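Local coordinates for protein DNA-(apurinic or apyrimidinic site) endonuclease 2 (Xenopus laevis, PDB 6WCD) that cleaves DNA beside abasic sites as a weak endonuclease and trims 3' ends as a 3'-5' exonuclease, using magnesium or manganese in this catalytic domain, at residues 53-58 against 316-321; 78-83 against 94-99; 37-42 against 323-328. One frame throughout, in Å; residues are numbered along the deposited sequence.

Contact 1: 53-58 against 316-321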
# COMPACT_ATOMS: atom_id res chain seq x y z
N ASN A 53 9.80 -12.90 -3.64
CA ASN A 53 10.05 -12.15 -4.86
C ASN A 53 9.42 -10.79 -4.66
O ASN A 53 8.28 -10.69 -4.17
CB ASN A 53 9.55 -12.85 -6.14
CG ASN A 53 8.11 -13.33 -6.11
OD1 ASN A 53 7.22 -12.70 -6.73
ND2 ASN A 53 7.86 -14.43 -5.44
N SER A 54 10.17 -9.73 -4.96
CA SER A 54 9.73 -8.40 -4.58
C SER A 54 9.69 -7.42 -5.73
O SER A 54 10.39 -7.57 -6.72
CB SER A 54 10.61 -7.83 -3.48
OG SER A 54 11.96 -7.58 -3.96
N TYR A 55 8.89 -6.38 -5.52
CA TYR A 55 8.50 -5.38 -6.52
C TYR A 55 8.53 -4.02 -5.85
O TYR A 55 7.74 -3.75 -4.96
CB TYR A 55 7.11 -5.69 -7.10
CG TYR A 55 7.06 -7.13 -7.58
CD1 TYR A 55 7.45 -7.46 -8.88
CD2 TYR A 55 6.79 -8.18 -6.68
CE1 TYR A 55 7.57 -8.78 -9.30
CE2 TYR A 55 6.91 -9.49 -7.08
CZ TYR A 55 7.30 -9.78 -8.40
OH TYR A 55 7.46 -11.07 -8.83
N PHE A 56 9.45 -3.18 -6.28
CA PHE A 56 9.69 -1.87 -5.66
C PHE A 56 9.27 -0.78 -6.62
O PHE A 56 9.46 -0.91 -7.85
CB PHE A 56 11.17 -1.65 -5.32
CG PHE A 56 11.62 -2.24 -4.02
CD1 PHE A 56 11.59 -3.57 -3.78
CD2 PHE A 56 12.11 -1.40 -3.05
CE1 PHE A 56 12.02 -4.10 -2.55
CE2 PHE A 56 12.54 -1.90 -1.85
CZ PHE A 56 12.53 -3.27 -1.60
N SER A 57 8.84 0.33 -6.07
CA SER A 57 8.84 1.60 -6.78
C SER A 57 9.82 2.49 -6.06
O SER A 57 9.71 2.71 -4.86
CB SER A 57 7.46 2.22 -6.83
OG SER A 57 7.51 3.45 -7.61
N PHE A 58 10.81 2.95 -6.79
CA PHE A 58 11.86 3.81 -6.27
C PHE A 58 11.61 5.27 -6.62
O PHE A 58 11.31 5.59 -7.77
CB PHE A 58 13.18 3.41 -6.91
CG PHE A 58 13.56 1.99 -6.73
CD1 PHE A 58 14.06 1.53 -5.54
CD2 PHE A 58 13.50 1.11 -7.80
CE1 PHE A 58 14.47 0.23 -5.37
CE2 PHE A 58 13.87 -0.23 -7.66
CZ PHE A 58 14.40 -0.67 -6.45
N LYS A 316 6.54 -17.47 -13.52
CA LYS A 316 7.74 -16.66 -13.63
C LYS A 316 7.41 -15.33 -13.01
O LYS A 316 6.30 -14.84 -13.12
CB LYS A 316 8.20 -16.51 -15.09
CG LYS A 316 9.44 -15.68 -15.33
CD LYS A 316 10.15 -16.21 -16.58
CE LYS A 316 10.80 -15.11 -17.40
NZ LYS A 316 11.94 -14.47 -16.71
N CYS A 317 8.41 -14.73 -12.36
CA CYS A 317 8.25 -13.38 -11.87
C CYS A 317 8.19 -12.37 -13.02
O CYS A 317 8.99 -12.46 -13.97
CB CYS A 317 9.42 -13.02 -10.97
SG CYS A 317 9.58 -14.01 -9.50
N PRO A 318 7.28 -11.40 -12.97
CA PRO A 318 7.18 -10.42 -14.03
C PRO A 318 8.39 -9.49 -14.04
O PRO A 318 9.12 -9.41 -13.04
CB PRO A 318 5.89 -9.67 -13.73
CG PRO A 318 5.49 -10.02 -12.34
CD PRO A 318 6.23 -11.26 -11.93
N PRO A 319 8.60 -8.72 -15.11
CA PRO A 319 9.89 -8.02 -15.29
C PRO A 319 10.21 -6.98 -14.24
O PRO A 319 11.40 -6.60 -14.13
CB PRO A 319 9.72 -7.36 -16.68
CG PRO A 319 8.76 -8.24 -17.40
CD PRO A 319 7.79 -8.77 -16.35
N LEU A 320 9.25 -6.47 -13.51
CA LEU A 320 9.50 -5.47 -12.48
C LEU A 320 10.24 -6.07 -11.30
O LEU A 320 10.76 -5.33 -10.47
CB LEU A 320 8.20 -4.85 -11.98
CG LEU A 320 8.27 -3.72 -10.98
CD1 LEU A 320 9.07 -2.54 -11.50
CD2 LEU A 320 6.86 -3.24 -10.63
N CYS A 321 10.28 -7.37 -11.19
CA CYS A 321 10.89 -7.97 -10.01
C CYS A 321 12.34 -7.49 -9.84
O CYS A 321 13.13 -7.39 -10.80
CB CYS A 321 10.88 -9.49 -10.11
SG CYS A 321 11.45 -10.37 -8.66
O HOH W 1 11.29 -3.53 -8.53

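Contact 2: 78-83 against 94-99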
# COMPACT_ATOMS: atom_id res chain seq x y z
N PRO A 78 3.16 -12.87 -8.61
CA PRO A 78 2.15 -12.21 -9.42
C PRO A 78 2.29 -12.48 -10.90
O PRO A 78 3.39 -12.65 -11.44
CB PRO A 78 2.36 -10.72 -9.10
CG PRO A 78 3.78 -10.62 -8.71
CD PRO A 78 4.10 -11.88 -7.99
N GLN A 79 1.14 -12.48 -11.57
CA GLN A 79 1.12 -12.60 -13.01
C GLN A 79 1.55 -11.31 -13.69
O GLN A 79 2.02 -11.35 -14.84
CB GLN A 79 -0.28 -13.02 -13.49
CG GLN A 79 -0.62 -14.52 -13.29
CD GLN A 79 -0.86 -14.97 -11.86
OE1 GLN A 79 -1.13 -14.17 -10.96
NE2 GLN A 79 -0.79 -16.29 -11.64
N ALA A 80 1.41 -10.18 -13.02
CA ALA A 80 1.74 -8.89 -13.58
C ALA A 80 2.11 -7.96 -12.44
O ALA A 80 1.69 -8.13 -11.30
CB ALA A 80 0.58 -8.30 -14.37
N ALA A 81 2.89 -6.93 -12.76
CA ALA A 81 3.31 -5.96 -11.76
C ALA A 81 3.72 -4.67 -12.46
O ALA A 81 4.29 -4.71 -13.55
CB ALA A 81 4.48 -6.47 -10.90
N GLU A 82 3.43 -3.55 -11.83
CA GLU A 82 3.66 -2.25 -12.45
C GLU A 82 3.90 -1.19 -11.41
O GLU A 82 3.22 -1.18 -10.38
CB GLU A 82 2.44 -1.90 -13.31
CG GLU A 82 2.61 -0.69 -14.19
CD GLU A 82 1.40 -0.43 -15.13
OE1 GLU A 82 0.54 -1.31 -15.29
OE2 GLU A 82 1.34 0.67 -15.70
N GLU A 83 4.82 -0.25 -11.68
CA GLU A 83 5.08 0.89 -10.82
C GLU A 83 4.10 2.02 -11.15
O GLU A 83 3.81 2.28 -12.32
CB GLU A 83 6.49 1.42 -11.09
CG GLU A 83 7.61 1.03 -10.26
CD GLU A 83 8.77 1.99 -10.59
OE1 GLU A 83 8.95 2.99 -9.85
OE2 GLU A 83 9.44 1.78 -11.62
N GLY A 94 4.39 -7.37 -19.02
CA GLY A 94 4.05 -7.80 -17.67
C GLY A 94 3.38 -6.75 -16.83
O GLY A 94 3.40 -6.88 -15.60
N SER A 95 2.77 -5.75 -17.45
CA SER A 95 2.13 -4.64 -16.75
C SER A 95 0.64 -4.90 -16.49
O SER A 95 0.03 -5.85 -17.01
CB SER A 95 2.28 -3.34 -17.55
OG SER A 95 1.47 -3.41 -18.72
N VAL A 96 0.04 -4.03 -15.68
CA VAL A 96 -1.34 -4.21 -15.23
C VAL A 96 -2.34 -3.49 -16.12
O VAL A 96 -3.44 -3.97 -16.37
CB VAL A 96 -1.44 -3.71 -13.79
CG1 VAL A 96 -2.88 -3.62 -13.36
CG2 VAL A 96 -0.59 -4.59 -12.86
N GLY A 97 -2.02 -2.27 -16.55
CA GLY A 97 -2.96 -1.57 -17.41
C GLY A 97 -4.23 -1.10 -16.69
O GLY A 97 -4.27 -0.93 -15.48
N CYS A 98 -5.28 -0.90 -17.49
CA CYS A 98 -6.57 -0.38 -17.01
C CYS A 98 -6.38 0.96 -16.29
O CYS A 98 -6.58 1.09 -15.09
CB CYS A 98 -7.25 -1.35 -16.03
SG CYS A 98 -7.56 -2.97 -16.72
N TYR A 99 -6.01 1.98 -17.07
CA TYR A 99 -5.60 3.26 -16.48
C TYR A 99 -6.77 4.18 -16.10
O TYR A 99 -6.61 5.01 -15.18
CB TYR A 99 -4.67 3.95 -17.47
CG TYR A 99 -3.39 3.17 -17.62
CD1 TYR A 99 -2.52 3.03 -16.56
CD2 TYR A 99 -3.09 2.52 -18.78
CE1 TYR A 99 -1.35 2.29 -16.69
CE2 TYR A 99 -1.92 1.77 -18.92
CZ TYR A 99 -1.06 1.67 -17.87
OH TYR A 99 0.10 0.91 -18.01

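Contact 3: 37-42 against 323-328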
# COMPACT_ATOMS: atom_id res chain seq x y z
N VAL A 37 14.37 3.29 0.20
CA VAL A 37 15.30 2.69 -0.75
C VAL A 37 15.16 3.37 -2.10
O VAL A 37 14.08 3.35 -2.70
CB VAL A 37 15.07 1.18 -0.89
CG1 VAL A 37 16.06 0.58 -1.90
CG2 VAL A 37 15.21 0.47 0.46
N THR A 38 16.24 3.94 -2.60
CA THR A 38 16.32 4.42 -3.96
C THR A 38 17.39 3.64 -4.70
O THR A 38 18.28 3.02 -4.09
CB THR A 38 16.58 5.95 -3.97
OG1 THR A 38 17.63 6.29 -3.07
CG2 THR A 38 15.35 6.69 -3.55
N ARG A 39 17.35 3.70 -6.05
CA ARG A 39 18.20 2.78 -6.80
C ARG A 39 19.67 3.11 -6.67
O ARG A 39 20.53 2.22 -6.81
CB ARG A 39 17.82 2.76 -8.27
CG ARG A 39 16.79 1.68 -8.54
CD ARG A 39 16.57 1.48 -10.02
NE ARG A 39 17.57 0.67 -10.70
CZ ARG A 39 17.55 0.48 -12.01
NH1 ARG A 39 16.59 1.08 -12.71
NH2 ARG A 39 18.42 -0.28 -12.62
N ASP A 40 20.02 4.39 -6.47
CA ASP A 40 21.40 4.80 -6.32
C ASP A 40 22.10 4.15 -5.13
O ASP A 40 23.34 4.05 -5.15
CB ASP A 40 21.46 6.34 -6.19
CG ASP A 40 20.71 6.88 -4.98
OD1 ASP A 40 19.55 6.53 -4.77
OD2 ASP A 40 21.28 7.70 -4.22
N LEU A 41 21.33 3.67 -4.14
CA LEU A 41 21.93 3.12 -2.93
C LEU A 41 22.46 1.69 -3.12
O LEU A 41 23.26 1.25 -2.29
CB LEU A 41 20.92 3.05 -1.80
CG LEU A 41 20.26 4.40 -1.47
CD1 LEU A 41 19.21 4.13 -0.37
CD2 LEU A 41 21.26 5.37 -1.02
N LEU A 42 22.08 1.00 -4.19
CA LEU A 42 22.53 -0.40 -4.44
C LEU A 42 22.26 -1.32 -3.24
O LEU A 42 23.07 -2.21 -2.94
CB LEU A 42 23.99 -0.44 -4.83
CG LEU A 42 24.49 0.48 -5.95
CD1 LEU A 42 26.00 0.48 -6.11
CD2 LEU A 42 23.80 0.08 -7.23
N LYS A 323 14.82 -8.99 -8.77
CA LYS A 323 15.89 -9.93 -9.11
C LYS A 323 16.44 -9.68 -10.50
O LYS A 323 17.54 -10.14 -10.80
CB LYS A 323 15.37 -11.36 -8.98
CG LYS A 323 14.42 -11.81 -10.04
CD LYS A 323 13.98 -13.26 -9.69
CE LYS A 323 13.21 -13.88 -10.78
NZ LYS A 323 12.83 -15.27 -10.39
N TYR A 324 15.74 -8.93 -11.32
CA TYR A 324 16.18 -8.64 -12.66
C TYR A 324 16.95 -7.34 -12.77
O TYR A 324 17.47 -7.03 -13.85
CB TYR A 324 14.99 -8.58 -13.61
CG TYR A 324 14.18 -9.86 -13.69
CD1 TYR A 324 14.74 -11.07 -14.03
CD2 TYR A 324 12.82 -9.81 -13.42
CE1 TYR A 324 13.96 -12.21 -14.14
CE2 TYR A 324 12.05 -10.94 -13.51
CZ TYR A 324 12.62 -12.10 -13.85
OH TYR A 324 11.79 -13.21 -13.90
N LEU A 325 17.09 -6.59 -11.69
CA LEU A 325 17.83 -5.35 -11.76
C LEU A 325 19.28 -5.63 -12.11
O LEU A 325 19.93 -6.48 -11.47
CB LEU A 325 17.71 -4.60 -10.42
CG LEU A 325 16.35 -4.02 -10.13
CD1 LEU A 325 16.28 -3.56 -8.67
CD2 LEU A 325 16.02 -2.86 -11.07
N PRO A 326 19.85 -4.93 -13.10
CA PRO A 326 21.21 -5.25 -13.55
C PRO A 326 22.26 -5.10 -12.46
O PRO A 326 23.25 -5.85 -12.46
CB PRO A 326 21.46 -4.24 -14.69
CG PRO A 326 20.13 -3.74 -15.11
CD PRO A 326 19.17 -3.91 -13.92
N GLU A 327 22.07 -4.17 -11.54
CA GLU A 327 23.05 -3.99 -10.47
C GLU A 327 23.14 -5.18 -9.54
O GLU A 327 24.15 -5.34 -8.85
CB GLU A 327 22.72 -2.73 -9.68
CG GLU A 327 21.33 -2.66 -9.05
CD GLU A 327 20.29 -1.87 -9.89
OE1 GLU A 327 19.44 -1.17 -9.29
OE2 GLU A 327 20.32 -1.98 -11.14
N PHE A 328 22.12 -6.04 -9.52
CA PHE A 328 22.09 -7.18 -8.62
C PHE A 328 22.33 -8.51 -9.35
O PHE A 328 21.99 -9.58 -8.84
CB PHE A 328 20.76 -7.22 -7.86
CG PHE A 328 20.46 -5.99 -7.02
CD1 PHE A 328 21.51 -5.25 -6.49
CD2 PHE A 328 19.17 -5.56 -6.80
CE1 PHE A 328 21.25 -4.13 -5.74
CE2 PHE A 328 18.90 -4.40 -6.01
CZ PHE A 328 19.99 -3.70 -5.51
O HOH W 2 19.80 -0.40 -6.69

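Contact 1: 53-58 against 316-321
Tyr55 meets the turn Pro318-Cys321 in a buried, largely apolar contact, where an outermost strand of one sheet of the DNase I-like endonuclease/exonuclease/phosphatase fold is covered by the loop near the C-terminal end of this catalytic domain. Strand 53-57 borders strand 68-72 on one side; the loop that follows strand 310-312 packs along the ring of Tyr55, with Cys321 CB and Pro318 CD on opposite sides of its plane. The turn is type I, closed by Cys321 N to Pro318 O. Tyr55 CG is anti to the carbonyl carbon (chi1 -52°), and the ring beyond it runs alongside the turn: Tyr55 CE1 lies 3.5 Å from Cys321 CB, with Leu320 CB near CD1. The Cys321 sulfur stands obliquely off the ring, SG 4.7 Å from the Tyr55 centroid, a sulfur-aromatic contact. Pro318 crosses the tyrosine at about a right angle, its CD 3.3 Å from Tyr55 OH. In this apolar setting Tyr55 OH donates to Asn53 OD1, 2.7 Å away and in the plane of the ring, which ties the tyrosine to its own strand. Between the backbones, Cys321 CA makes a CA-H...O contact with Ser54 O (3.4 Å), and a water accepts from Phe56 N and donates to Leu320 O. Tyr55 also touches Ala81, Val120 and Thr122 of the second sheet. At the far end Cys317 SG rests 3.6 Å from Asn53 CB.

Contact 2: 78-83 against 94-99
Glu82 reaches from strand 80-83 to the loop 94-99 and meets three donors with its two carboxylate oxygens. CG is anti to the backbone N (chi1 -171°), and the chain beyond it is extended, bringing the carboxylate beside the loop backbone. Glu82 OE1 accepts from Val96 N at 2.8 Å, on its anti side and somewhat out of plane, and from Gly97 N at 3.0 Å, nearly in line with the C-O bond. Glu82 OE2 accepts from Tyr99 OH at 2.6 Å, on its syn side; Glu82 OE2 lies at the edge of the Tyr99 ring, whose plane is 79° from the carboxylate. Arg167 of helix 152-173 bonds to Gly97 O and adds only a long, weak ion pair to Glu82 OE1. A glutamine in place of Glu82 would probably weaken this grip, since its amide NH2 could not accept, leaving Tyr99 OH or the two loop amides without their mate. Earlier along the strand, Ala81 N donates to Gly94 O (2.9 Å, 166°), while Ala80 CB packs against Val96 CG2. Glu82 and Glu83 belong to a proposed Claspin-like CKB motif. Against antiparallel partner strand 119-127, Gln79 and Ala80 both face Gln123, a classic beta bulge.

Contact 3: 37-42 against 323-328
Arg39 and Glu327 form a bidentate salt bridge, the arginine gripping side-on through NE and NH2. Arg39 NE donates to Glu327 OE1 at 3.0 Å and Arg39 NH2 to Glu327 OE2 at 2.9 Å. Both oxygens use their syn lone pairs, and the guanidinium and carboxylate planes lie only 5° apart, so the two flat groups meet edge on and nearly coplanar. Leu325 CD2 sits over one guanidinium face, 3.8 Å from Arg39 CZ and offset toward the rim, while Pro326 CD approaches NH2. The acid has a further bond: a water donates to Glu327 OE1 and to Arg39 O, joining the carboxylate to the backbone of its partner. Two short 3-10 segments, 39-41 and 326-327, carry Arg39 and Glu327 at the surface, where the loop after strand 29-33 of the DNase I-like fold meets the loop near the C-terminal end of this domain. A bend at chi2 (-97°) turns CD of the glutamate, and with it the carboxylate, out of the line of the chain. Glu327 CB lies 3.9 Å from Leu42 CD2, and its CG covers one face of the Phe328 ring, off centre. That ring's edge meets the backbone of Leu42, and Phe328 also touches Glu44 and Ala47 of helix 44-47. Phe58 packs against Arg39, while Thr38 OG1 donates to Asp40 OD1 at 2.6 Å; Asp40 OD2 is in turn bonded to Ser63 OG.

From the N terminus, segment 37-42 comes first, after strand 29-33, and meets 323-328 near the C-terminal end of the model; contact 3 therefore closes the widest loop. Nested inside it is contact 1, from edge strand 53-57 to 316-321, and inside that is contact 2, a short closure from 78-83 to 94-99. None cross. Contacts 1 and 3 use successive parts of the same late loop, joined by Tyr324 OH with Cys317 O, and fasten it to the first sheet's edge and neighbouring loop. Contact 2 ties strand 80-83 of the second sheet to the loop before helix 107-114, and is linked to contact 1 by Ser57 OG with Glu83 OE1 and by Pro78 against Tyr55; contacts 2 and 3 do not touch.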